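Local structure of AimR transcriptional regulator (5ZVV) at residues S110-K115 against C140-A145; L175-L180 against S188-V193; K346-F351 against Y358-P363. The protein activates transcription of the phage aimX locus as a dimer, apparently promoting the lytic cycle, until the arbitrium peptide converts it to an inactive monomer and lysogeny follows. All coordinates share one frame; numbering follows the deposited sequence.

Contact 1: S110-K115 against C140-A145; sequences SQEWGK and CKIKSA
The capped start of helix 145-161, together with the loop that leads into it from helix 130-139, is hydrogen-bonded to helix 108-124 through one carboxylate, that of Glu112. Glu112 sends its side chain straight out from that helix, CG anti to the backbone N (chi1 165°) and the chain extended beyond it, so that both oxygens arrive at the loop backbone. Lys143 N donates to Glu112 OE1 at 3.0 Å along a nearly straight line (169°), coming from above the carboxylate plane. Glu112 OE2 takes two bonds from one residue: Ser144 N at 3.0 Å, a bent bond on the syn lone pair, and Ser144 OG at 2.7 Å, again from above the plane. These bonds fix the rotation of the carboxylate, while the Ile142 methyl CG2 lies 3.3 Å from Glu112 OE2, its side chain crossing that of Glu112 at about a right angle.

In this all-helical, TPR-related fold the loop is a tight helix-to-helix connection. Lys141 leaves the first helix with positive phi, and Ser144 is the N-cap of the second, its OG bonded to Met147 N as well as to Glu112. A negative charge beside this helix start would be favoured by the helix dipole and probably keeps Glu112 ionised. A water lies 2.6 Å from Glu112 OE1 and 2.9 Å from Lys141 O, within bonding reach of both.

Lys115 bends at chi2 and chi3 to lay its CE 3.6 Å from SG of Cys140, the loop's first residue. Trp113 CB points away from the loop, but the indole turns so that NE1 comes within 3.8 Å of Ser144 OG, its ring also packing on Met147 and on Arg80 and Val83 of helix 77-88.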
loop_
_atom_site.group_PDB
_atom_site.type_symbol
_atom_site.label_atom_id
_atom_site.label_comp_id
_atom_site.label_asym_id
_atom_site.label_seq_id
_atom_site.Cartn_x
_atom_site.Cartn_y
_atom_site.Cartn_z
ATOM N N SER A 110 -12.960 -22.223 -20.398
ATOM C CA SER A 110 -12.365 -23.137 -19.429
ATOM C C SER A 110 -10.867 -22.897 -19.292
ATOM O O SER A 110 -10.337 -22.883 -18.176
ATOM C CB SER A 110 -12.642 -24.586 -19.828
ATOM O OG SER A 110 -14.004 -24.917 -19.631
ATOM N N GLN A 111 -10.168 -22.703 -20.414
ATOM C CA GLN A 111 -8.744 -22.384 -20.350
ATOM C C GLN A 111 -8.504 -21.099 -19.571
ATOM O O GLN A 111 -7.548 -21.003 -18.793
ATOM C CB GLN A 111 -8.165 -22.256 -21.759
ATOM C CG GLN A 111 -8.205 -23.524 -22.582
ATOM C CD GLN A 111 -7.649 -23.316 -23.978
ATOM O OE1 GLN A 111 -7.081 -22.264 -24.282
ATOM N NE2 GLN A 111 -7.813 -24.316 -24.837
ATOM N N GLU A 112 -9.364 -20.101 -19.772
ATOM C CA GLU A 112 -9.221 -18.827 -19.081
ATOM C C GLU A 112 -9.395 -18.998 -17.576
ATOM O O GLU A 112 -8.589 -18.492 -16.783
ATOM C CB GLU A 112 -10.236 -17.837 -19.651
ATOM C CG GLU A 112 -10.469 -16.588 -18.836
ATOM C CD GLU A 112 -11.500 -15.689 -19.484
ATOM O OE1 GLU A 112 -11.497 -15.594 -20.729
ATOM O OE2 GLU A 112 -12.323 -15.097 -18.756
ATOM N N TRP A 113 -10.446 -19.714 -17.165
ATOM C CA TRP A 113 -10.631 -20.019 -15.749
ATOM C C TRP A 113 -9.428 -20.764 -15.189
ATOM O O TRP A 113 -8.958 -20.463 -14.085
ATOM C CB TRP A 113 -11.898 -20.848 -15.550
ATOM C CG TRP A 113 -13.160 -20.050 -15.542
ATOM C CD1 TRP A 113 -13.658 -19.288 -16.560
ATOM C CD2 TRP A 113 -14.104 -19.954 -14.468
ATOM N NE1 TRP A 113 -14.848 -18.715 -16.182
ATOM C CE2 TRP A 113 -15.145 -19.108 -14.903
ATOM C CE3 TRP A 113 -14.166 -20.496 -13.179
ATOM C CZ2 TRP A 113 -16.238 -18.793 -14.095
ATOM C CZ3 TRP A 113 -15.253 -20.185 -12.379
ATOM C CH2 TRP A 113 -16.275 -19.338 -12.840
ATOM N N GLY A 114 -8.918 -21.741 -15.939
ATOM C CA GLY A 114 -7.780 -22.507 -15.463
ATOM C C GLY A 114 -6.542 -21.654 -15.285
ATOM O O GLY A 114 -5.781 -21.840 -14.334
ATOM N N LYS A 115 -6.327 -20.700 -16.192
ATOM C CA LYS A 115 -5.148 -19.847 -16.094
ATOM C C LYS A 115 -5.279 -18.854 -14.948
ATOM O O LYS A 115 -4.307 -18.601 -14.226
ATOM C CB LYS A 115 -4.917 -19.125 -17.422
ATOM C CG LYS A 115 -4.377 -20.039 -18.514
ATOM C CD LYS A 115 -4.881 -19.647 -19.897
ATOM C CE LYS A 115 -4.343 -18.302 -20.342
ATOM N NZ LYS A 115 -4.869 -17.920 -21.683
ATOM N N CYS A 140 -3.594 -13.244 -20.451
ATOM C CA CYS A 140 -4.654 -14.226 -20.640
ATOM C C CYS A 140 -5.776 -13.738 -21.548
ATOM O O CYS A 140 -6.570 -14.566 -22.005
ATOM C CB CYS A 140 -5.241 -14.637 -19.287
ATOM S SG CYS A 140 -4.088 -15.484 -18.175
ATOM N N LYS A 141 -5.857 -12.434 -21.821
ATOM C CA LYS A 141 -6.958 -11.839 -22.581
ATOM C C LYS A 141 -8.302 -12.281 -22.002
ATOM O O LYS A 141 -9.124 -12.921 -22.661
ATOM C CB LYS A 141 -6.849 -12.177 -24.071
ATOM C CG LYS A 141 -5.563 -11.688 -24.723
ATOM C CD LYS A 141 -5.415 -12.197 -26.151
ATOM C CE LYS A 141 -6.408 -11.533 -27.089
ATOM N NZ LYS A 141 -6.227 -11.980 -28.501
ATOM N N ILE A 142 -8.501 -11.929 -20.732
ATOM C CA ILE A 142 -9.665 -12.383 -19.980
ATOM C C ILE A 142 -10.926 -11.764 -20.564
ATOM O O ILE A 142 -11.034 -10.538 -20.693
ATOM C CB ILE A 142 -9.504 -12.036 -18.492
ATOM C CG1 ILE A 142 -8.246 -12.708 -17.931
ATOM C CG2 ILE A 142 -10.743 -12.439 -17.706
ATOM C CD1 ILE A 142 -7.878 -12.255 -16.542
ATOM N N LYS A 143 -11.889 -12.613 -20.913
ATOM C CA LYS A 143 -13.130 -12.188 -21.556
ATOM C C LYS A 143 -14.350 -12.306 -20.660
ATOM O O LYS A 143 -15.176 -11.392 -20.628
ATOM C CB LYS A 143 -13.376 -13.010 -22.827
ATOM C CG LYS A 143 -12.180 -13.142 -23.752
ATOM C CD LYS A 143 -11.909 -11.861 -24.513
ATOM C CE LYS A 143 -10.954 -12.115 -25.669
ATOM N NZ LYS A 143 -10.733 -10.896 -26.496
ATOM N N SER A 144 -14.493 -13.418 -19.942
ATOM C CA SER A 144 -15.680 -13.638 -19.127
ATOM C C SER A 144 -15.728 -12.649 -17.972
ATOM O O SER A 144 -14.698 -12.286 -17.400
ATOM C CB SER A 144 -15.697 -15.066 -18.582
ATOM O OG SER A 144 -14.729 -15.223 -17.559
ATOM N N ALA A 145 -16.943 -12.216 -17.630
ATOM C CA ALA A 145 -17.118 -11.316 -16.495
ATOM C C ALA A 145 -16.567 -11.937 -15.216
ATOM O O ALA A 145 -15.779 -11.309 -14.497
ATOM C CB ALA A 145 -18.597 -10.963 -16.335
HETATM O O HOH W 1 -9.785 -15.744 -22.633
#

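Contact 2: L175-L180 against S188-V193; sequences LEFDDL and SFKSRV
Ser188 O, on helix 184-203, is gripped by two donors: Arg192 N at 3.0 Å in the ordinary helical bond, and Ser191 OG at 2.5 Å, which lies in the carbonyl plane on a lone pair. The Ser191 hydroxyl is thus folded back onto its own helix. On the loop side Phe177 O is likewise held, by Leu180 N at 3.0 Å across a single 3-10 turn and by Lys186 NZ, which also binds Leu180 O and so ties the turn to the start of the helix.

Between these two backbones the contact is purely apolar. Phe177, with CG anti to its carbonyl carbon, points at the helix and drives the tip of its ring between two residues one turn apart. Its CE1 rests 3.6 Å from Lys190 CG, on the aliphatic root of that extended side chain, while its CZ meets Val193 CG2 tip to tip at 3.8 Å, the valine lying at the ring edge. The same methyl, Val193 CG2, receives Leu175 CD1 at 3.8 Å, again end to end. At the other end of the turn Leu180 CD1 touches the edge of Phe189 at CD2, 4.0 Å away, the two side chains crossing at about a right angle.

Helix 145-161 completes the arrangement with Phe149, whose ring is nearly parallel to Phe189 (about 5°) and steeply inclined to Phe177 (about 55°). Helix 77-88 supplies Glu84 and Asp87 as salt-bridge partners of Arg192. With no hydrogen bond passing between the segments, the loop returning from helix 165-173 is fitted to helix 184-203 by side-chain shape, and the polar partners of Ser188 O, Phe177 O and Arg192 lie elsewhere than across the contact.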
loop_
_atom_site.group_PDB
_atom_site.type_symbol
_atom_site.label_atom_id
_atom_site.label_comp_id
_atom_site.label_asym_id
_atom_site.label_seq_id
_atom_site.Cartn_x
_atom_site.Cartn_y
_atom_site.Cartn_z
ATOM N N LEU A 175 -14.488 -3.855 -7.817
ATOM C CA LEU A 175 -15.322 -5.036 -8.016
ATOM C C LEU A 175 -16.767 -4.600 -8.224
ATOM O O LEU A 175 -17.445 -4.195 -7.275
ATOM C CB LEU A 175 -15.202 -5.976 -6.821
ATOM C CG LEU A 175 -13.800 -6.503 -6.517
ATOM C CD1 LEU A 175 -13.830 -7.383 -5.284
ATOM C CD2 LEU A 175 -13.252 -7.265 -7.711
ATOM N N GLU A 176 -17.240 -4.688 -9.465
ATOM C CA GLU A 176 -18.620 -4.359 -9.813
ATOM C C GLU A 176 -19.413 -5.660 -9.845
ATOM O O GLU A 176 -19.346 -6.417 -10.816
ATOM C CB GLU A 176 -18.687 -3.624 -11.149
ATOM C CG GLU A 176 -17.979 -2.268 -11.171
ATOM C CD GLU A 176 -18.636 -1.241 -10.262
ATOM O OE1 GLU A 176 -17.930 -0.327 -9.786
ATOM O OE2 GLU A 176 -19.858 -1.348 -10.024
ATOM N N PHE A 177 -20.163 -5.925 -8.772
ATOM C CA PHE A 177 -20.974 -7.136 -8.719
ATOM C C PHE A 177 -22.099 -7.125 -9.745
ATOM O O PHE A 177 -22.590 -8.195 -10.120
ATOM C CB PHE A 177 -21.548 -7.328 -7.315
ATOM C CG PHE A 177 -20.560 -7.876 -6.324
ATOM C CD1 PHE A 177 -20.381 -9.244 -6.187
ATOM C CD2 PHE A 177 -19.809 -7.026 -5.531
ATOM C CE1 PHE A 177 -19.474 -9.753 -5.278
ATOM C CE2 PHE A 177 -18.899 -7.528 -4.619
ATOM C CZ PHE A 177 -18.732 -8.893 -4.492
ATOM N N ASP A 178 -22.515 -5.942 -10.208
ATOM C CA ASP A 178 -23.546 -5.868 -11.238
ATOM C C ASP A 178 -23.068 -6.452 -12.561
ATOM O O ASP A 178 -23.887 -6.906 -13.367
ATOM C CB ASP A 178 -23.996 -4.420 -11.428
ATOM C CG ASP A 178 -24.889 -3.936 -10.302
ATOM O OD1 ASP A 178 -25.236 -4.755 -9.427
ATOM O OD2 ASP A 178 -25.243 -2.735 -10.293
ATOM N N ASP A 179 -21.754 -6.452 -12.802
ATOM C CA ASP A 179 -21.216 -7.084 -14.000
ATOM C C ASP A 179 -21.344 -8.598 -13.973
ATOM O O ASP A 179 -21.144 -9.236 -15.013
ATOM C CB ASP A 179 -19.746 -6.703 -14.185
ATOM C CG ASP A 179 -19.548 -5.213 -14.369
ATOM O OD1 ASP A 179 -20.554 -4.474 -14.390
ATOM O OD2 ASP A 179 -18.381 -4.782 -14.493
ATOM N N LEU A 180 -21.666 -9.189 -12.815
ATOM C CA LEU A 180 -21.775 -10.636 -12.659
ATOM C C LEU A 180 -23.224 -11.066 -12.759
ATOM O O LEU A 180 -24.085 -10.475 -12.091
ATOM C CB LEU A 180 -21.209 -11.076 -11.311
ATOM C CG LEU A 180 -19.722 -10.865 -11.052
ATOM C CD1 LEU A 180 -19.388 -11.278 -9.629
ATOM C CD2 LEU A 180 -18.901 -11.656 -12.052
ATOM N N SER A 188 -20.801 -17.237 -4.425
ATOM C CA SER A 188 -19.504 -17.639 -3.885
ATOM C C SER A 188 -18.566 -16.442 -3.770
ATOM O O SER A 188 -17.952 -16.207 -2.717
ATOM C CB SER A 188 -18.892 -18.728 -4.771
ATOM O OG SER A 188 -17.785 -19.351 -4.142
ATOM N N PHE A 189 -18.457 -15.659 -4.848
ATOM C CA PHE A 189 -17.617 -14.466 -4.820
ATOM C C PHE A 189 -18.098 -13.483 -3.762
ATOM O O PHE A 189 -17.285 -12.842 -3.082
ATOM C CB PHE A 189 -17.600 -13.809 -6.200
ATOM C CG PHE A 189 -16.847 -14.597 -7.238
ATOM C CD1 PHE A 189 -16.127 -15.730 -6.884
ATOM C CD2 PHE A 189 -16.847 -14.196 -8.566
ATOM C CE1 PHE A 189 -15.429 -16.455 -7.833
ATOM C CE2 PHE A 189 -16.144 -14.917 -9.522
ATOM C CZ PHE A 189 -15.437 -16.047 -9.155
ATOM N N LYS A 190 -19.419 -13.358 -3.604
ATOM C CA LYS A 190 -19.966 -12.490 -2.567
ATOM C C LYS A 190 -19.477 -12.915 -1.190
ATOM O O LYS A 190 -19.046 -12.079 -0.388
ATOM C CB LYS A 190 -21.495 -12.494 -2.617
ATOM C CG LYS A 190 -22.109 -11.566 -3.660
ATOM C CD LYS A 190 -23.631 -11.628 -3.599
ATOM C CE LYS A 190 -24.280 -10.771 -4.674
ATOM N NZ LYS A 190 -25.759 -10.968 -4.704
ATOM N N SER A 191 -19.534 -14.213 -0.895
ATOM C CA SER A 191 -19.050 -14.680 0.401
ATOM C C SER A 191 -17.563 -14.387 0.575
ATOM O O SER A 191 -17.133 -13.929 1.645
ATOM C CB SER A 191 -19.338 -16.173 0.559
ATOM O OG SER A 191 -18.655 -16.931 -0.424
ATOM N N ARG A 192 -16.764 -14.625 -0.473
ATOM C CA ARG A 192 -15.337 -14.307 -0.416
ATOM C C ARG A 192 -15.105 -12.849 -0.029
ATOM O O ARG A 192 -14.437 -12.549 0.973
ATOM C CB ARG A 192 -14.676 -14.600 -1.765
ATOM C CG ARG A 192 -14.492 -16.066 -2.127
ATOM C CD ARG A 192 -13.828 -16.152 -3.494
ATOM N NE ARG A 192 -13.599 -17.515 -3.963
ATOM C CZ ARG A 192 -12.479 -18.200 -3.753
ATOM N NH1 ARG A 192 -11.484 -17.659 -3.064
ATOM N NH2 ARG A 192 -12.357 -19.430 -4.230
ATOM N N VAL A 193 -15.651 -11.925 -0.825
ATOM C CA VAL A 193 -15.448 -10.503 -0.570
ATOM C C VAL A 193 -15.990 -10.116 0.799
ATOM O O VAL A 193 -15.413 -9.263 1.486
ATOM C CB VAL A 193 -16.089 -9.671 -1.698
ATOM C CG1 VAL A 193 -15.929 -8.181 -1.423
ATOM C CG2 VAL A 193 -15.468 -10.042 -3.037
#

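Contact 3: K346-F351 against Y358-P363; sequences KSIRYF and YFIQLP
The ring of Phe351, projecting from helix 341-353, is laid with one face against the peptide unit that joins Phe359 to Ile360. Phe359 O stands 3.5 Å above the ring plane and Ile360 N somewhat higher, both offset toward the rim. With CG anti to its carbonyl carbon, Phe351 leans toward the turn, and its far edge reaches along Phe359, whose CB lies 3.7 Å from Phe351 CE1, the two side chains crossing obliquely. Nearer the helix, Phe351 CB abuts Ile360 CB at 3.9 Å.

One turn earlier, Ile348 divides its branches between two partners. Its CG2 meets Ile360 CD1 at 3.9 Å, the isoleucines crossing at about a right angle, whereas its CG1 comes 3.6 Å from Pro363 CG. The proline ring also takes Ser347 OG, 3.4 Å from Pro363 CG; that hydroxyl is bonded to Gly328 O of helix 324-338.

The partner segment is a type I turn from Tyr358 to Gln361 running into helix 361-369, a helical hairpin connection within the TPR-like array. Gln361 folds its amide back so that NE2 donates to Tyr358 O at 2.9 Å (158°), in the amide plane but above the carbonyl plane, and Tyr358 CD2 sits over the centre of the Phe359 ring. Phe329 of helix 324-338 packs edge-to-face with Phe351 and meets Phe359 obliquely, and Leu379 of the second subunit rests on Ile348 and Arg349.

No hydrogen bond links the two segments: the hairpin is closed by an aromatic face on a peptide and by Ile348 set between Ile360 and Pro363, while Asp356 OD1 accepts from Tyr358 N and Phe359 N. Since Ile348 serves both this core and the subunit interface, the same apolar surface continues into the dimer contact.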
loop_
_atom_site.group_PDB
_atom_site.type_symbol
_atom_site.label_atom_id
_atom_site.label_comp_id
_atom_site.label_asym_id
_atom_site.label_seq_id
_atom_site.Cartn_x
_atom_site.Cartn_y
_atom_site.Cartn_z
ATOM N N LYS A 346 7.055 -0.996 23.870
ATOM C CA LYS A 346 7.498 -1.746 22.699
ATOM C C LYS A 346 6.346 -2.526 22.076
ATOM O O LYS A 346 6.227 -2.591 20.846
ATOM C CB LYS A 346 8.648 -2.681 23.077
ATOM C CG LYS A 346 9.920 -1.954 23.496
ATOM C CD LYS A 346 11.147 -2.853 23.411
ATOM C CE LYS A 346 11.462 -3.517 24.740
ATOM N NZ LYS A 346 11.913 -2.529 25.757
ATOM N N SER A 347 5.491 -3.122 22.910
ATOM C CA SER A 347 4.284 -3.770 22.406
ATOM C C SER A 347 3.455 -2.800 21.573
ATOM O O SER A 347 2.991 -3.141 20.476
ATOM C CB SER A 347 3.462 -4.322 23.572
ATOM O OG SER A 347 2.151 -4.665 23.154
ATOM N N ILE A 348 3.269 -1.577 22.078
ATOM C CA ILE A 348 2.527 -0.564 21.332
ATOM C C ILE A 348 3.208 -0.274 20.003
ATOM O O ILE A 348 2.549 -0.184 18.959
ATOM C CB ILE A 348 2.371 0.715 22.177
ATOM C CG1 ILE A 348 1.425 0.468 23.351
ATOM C CG2 ILE A 348 1.862 1.868 21.318
ATOM C CD1 ILE A 348 1.382 1.600 24.343
ATOM N N ARG A 349 4.536 -0.136 20.014
ATOM C CA ARG A 349 5.247 0.193 18.780
ATOM C C ARG A 349 5.102 -0.914 17.744
ATOM O O ARG A 349 5.006 -0.640 16.541
ATOM C CB ARG A 349 6.722 0.466 19.076
ATOM C CG ARG A 349 6.954 1.760 19.838
ATOM C CD ARG A 349 8.428 1.992 20.135
ATOM N NE ARG A 349 8.626 3.209 20.919
ATOM C CZ ARG A 349 8.778 4.420 20.393
ATOM N NH1 ARG A 349 8.759 4.581 19.075
ATOM N NH2 ARG A 349 8.949 5.473 21.182
ATOM N N TYR A 350 5.064 -2.170 18.186
ATOM C CA TYR A 350 4.930 -3.257 17.222
ATOM C C TYR A 350 3.496 -3.401 16.723
ATOM O O TYR A 350 3.280 -3.716 15.547
ATOM C CB TYR A 350 5.439 -4.563 17.829
ATOM C CG TYR A 350 6.943 -4.675 17.764
ATOM C CD1 TYR A 350 7.590 -4.864 16.549
ATOM C CD2 TYR A 350 7.721 -4.581 18.912
ATOM C CE1 TYR A 350 8.965 -4.961 16.478
ATOM C CE2 TYR A 350 9.097 -4.676 18.851
ATOM C CZ TYR A 350 9.715 -4.869 17.630
ATOM O OH TYR A 350 11.089 -4.969 17.560
ATOM N N PHE A 351 2.505 -3.171 17.586
ATOM C CA PHE A 351 1.126 -3.123 17.109
ATOM C C PHE A 351 0.919 -1.981 16.123
ATOM O O PHE A 351 0.113 -2.101 15.192
ATOM C CB PHE A 351 0.161 -2.992 18.288
ATOM C CG PHE A 351 -0.145 -4.296 18.963
ATOM C CD1 PHE A 351 -0.527 -5.398 18.218
ATOM C CD2 PHE A 351 -0.044 -4.423 20.338
ATOM C CE1 PHE A 351 -0.807 -6.604 18.833
ATOM C CE2 PHE A 351 -0.322 -5.627 20.960
ATOM C CZ PHE A 351 -0.704 -6.719 20.205
ATOM N N TYR A 358 -6.731 -2.870 16.756
ATOM C CA TYR A 358 -7.628 -3.581 17.662
ATOM C C TYR A 358 -6.908 -4.075 18.913
ATOM O O TYR A 358 -7.292 -3.720 20.030
ATOM C CB TYR A 358 -8.297 -4.754 16.932
ATOM C CG TYR A 358 -9.362 -5.446 17.754
ATOM C CD1 TYR A 358 -10.512 -4.772 18.140
ATOM C CD2 TYR A 358 -9.220 -6.774 18.142
ATOM C CE1 TYR A 358 -11.488 -5.392 18.892
ATOM C CE2 TYR A 358 -10.197 -7.404 18.895
ATOM C CZ TYR A 358 -11.327 -6.706 19.265
ATOM O OH TYR A 358 -12.303 -7.321 20.013
ATOM N N PHE A 359 -5.865 -4.890 18.750
ATOM C CA PHE A 359 -5.198 -5.474 19.907
ATOM C C PHE A 359 -4.219 -4.523 20.583
ATOM O O PHE A 359 -3.682 -4.867 21.643
ATOM C CB PHE A 359 -4.483 -6.767 19.507
ATOM C CG PHE A 359 -5.422 -7.871 19.118
ATOM C CD1 PHE A 359 -6.122 -8.572 20.085
ATOM C CD2 PHE A 359 -5.612 -8.201 17.787
ATOM C CE1 PHE A 359 -6.992 -9.583 19.734
ATOM C CE2 PHE A 359 -6.479 -9.211 17.428
ATOM C CZ PHE A 359 -7.170 -9.904 18.402
ATOM N N ILE A 360 -3.990 -3.335 20.015
ATOM C CA ILE A 360 -3.138 -2.352 20.672
ATOM C C ILE A 360 -3.723 -1.923 22.010
ATOM O O ILE A 360 -3.010 -1.370 22.855
ATOM C CB ILE A 360 -2.907 -1.140 19.744
ATOM C CG1 ILE A 360 -1.790 -0.246 20.288
ATOM C CG2 ILE A 360 -4.197 -0.349 19.561
ATOM C CD1 ILE A 360 -1.429 0.903 19.377
ATOM N N GLN A 361 -5.012 -2.175 22.235
ATOM C CA GLN A 361 -5.597 -1.851 23.526
ATOM C C GLN A 361 -5.079 -2.756 24.634
ATOM O O GLN A 361 -5.213 -2.404 25.810
ATOM C CB GLN A 361 -7.122 -1.926 23.453
ATOM C CG GLN A 361 -7.674 -3.293 23.094
ATOM C CD GLN A 361 -9.181 -3.279 22.911
ATOM O OE1 GLN A 361 -9.932 -3.097 23.870
ATOM N NE2 GLN A 361 -9.630 -3.459 21.674
ATOM N N LEU A 362 -4.486 -3.906 24.289
ATOM C CA LEU A 362 -3.934 -4.783 25.323
ATOM C C LEU A 362 -2.924 -4.055 26.199
ATOM O O LEU A 362 -3.146 -3.963 27.420
ATOM C CB LEU A 362 -3.341 -6.046 24.686
ATOM C CG LEU A 362 -4.288 -7.129 24.188
ATOM C CD1 LEU A 362 -3.488 -8.241 23.535
ATOM C CD2 LEU A 362 -5.090 -7.662 25.348
ATOM N N PRO A 363 -1.822 -3.507 25.667
ATOM C CA PRO A 363 -0.925 -2.751 26.553
ATOM C C PRO A 363 -1.543 -1.459 27.052
ATOM O O PRO A 363 -1.341 -1.094 28.219
ATOM C CB PRO A 363 0.307 -2.500 25.672
ATOM C CG PRO A 363 -0.214 -2.537 24.293
ATOM C CD PRO A 363 -1.296 -3.560 24.288
#

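Along the chain the three contacts follow in series, all within the AimR regulator region of an all-helical fold. Contacts 1 and 2 are neighbours, their centres about 17 Å apart, and they touch directly where Ala145 CB lies 3.3 Å from Asp179 O. Helices 145-161 and 77-88 pack on both, so both are set against the same two helices. Contact 3 is remote, its centre about 44 Å from that of contact 1 and about 34 Å from that of contact 2, and it lies across the chain's centre from contact 1. Of the three, it is the one touched by the second subunit, through Ile348 and Arg349, so this contact lies beside part of the dimer interface.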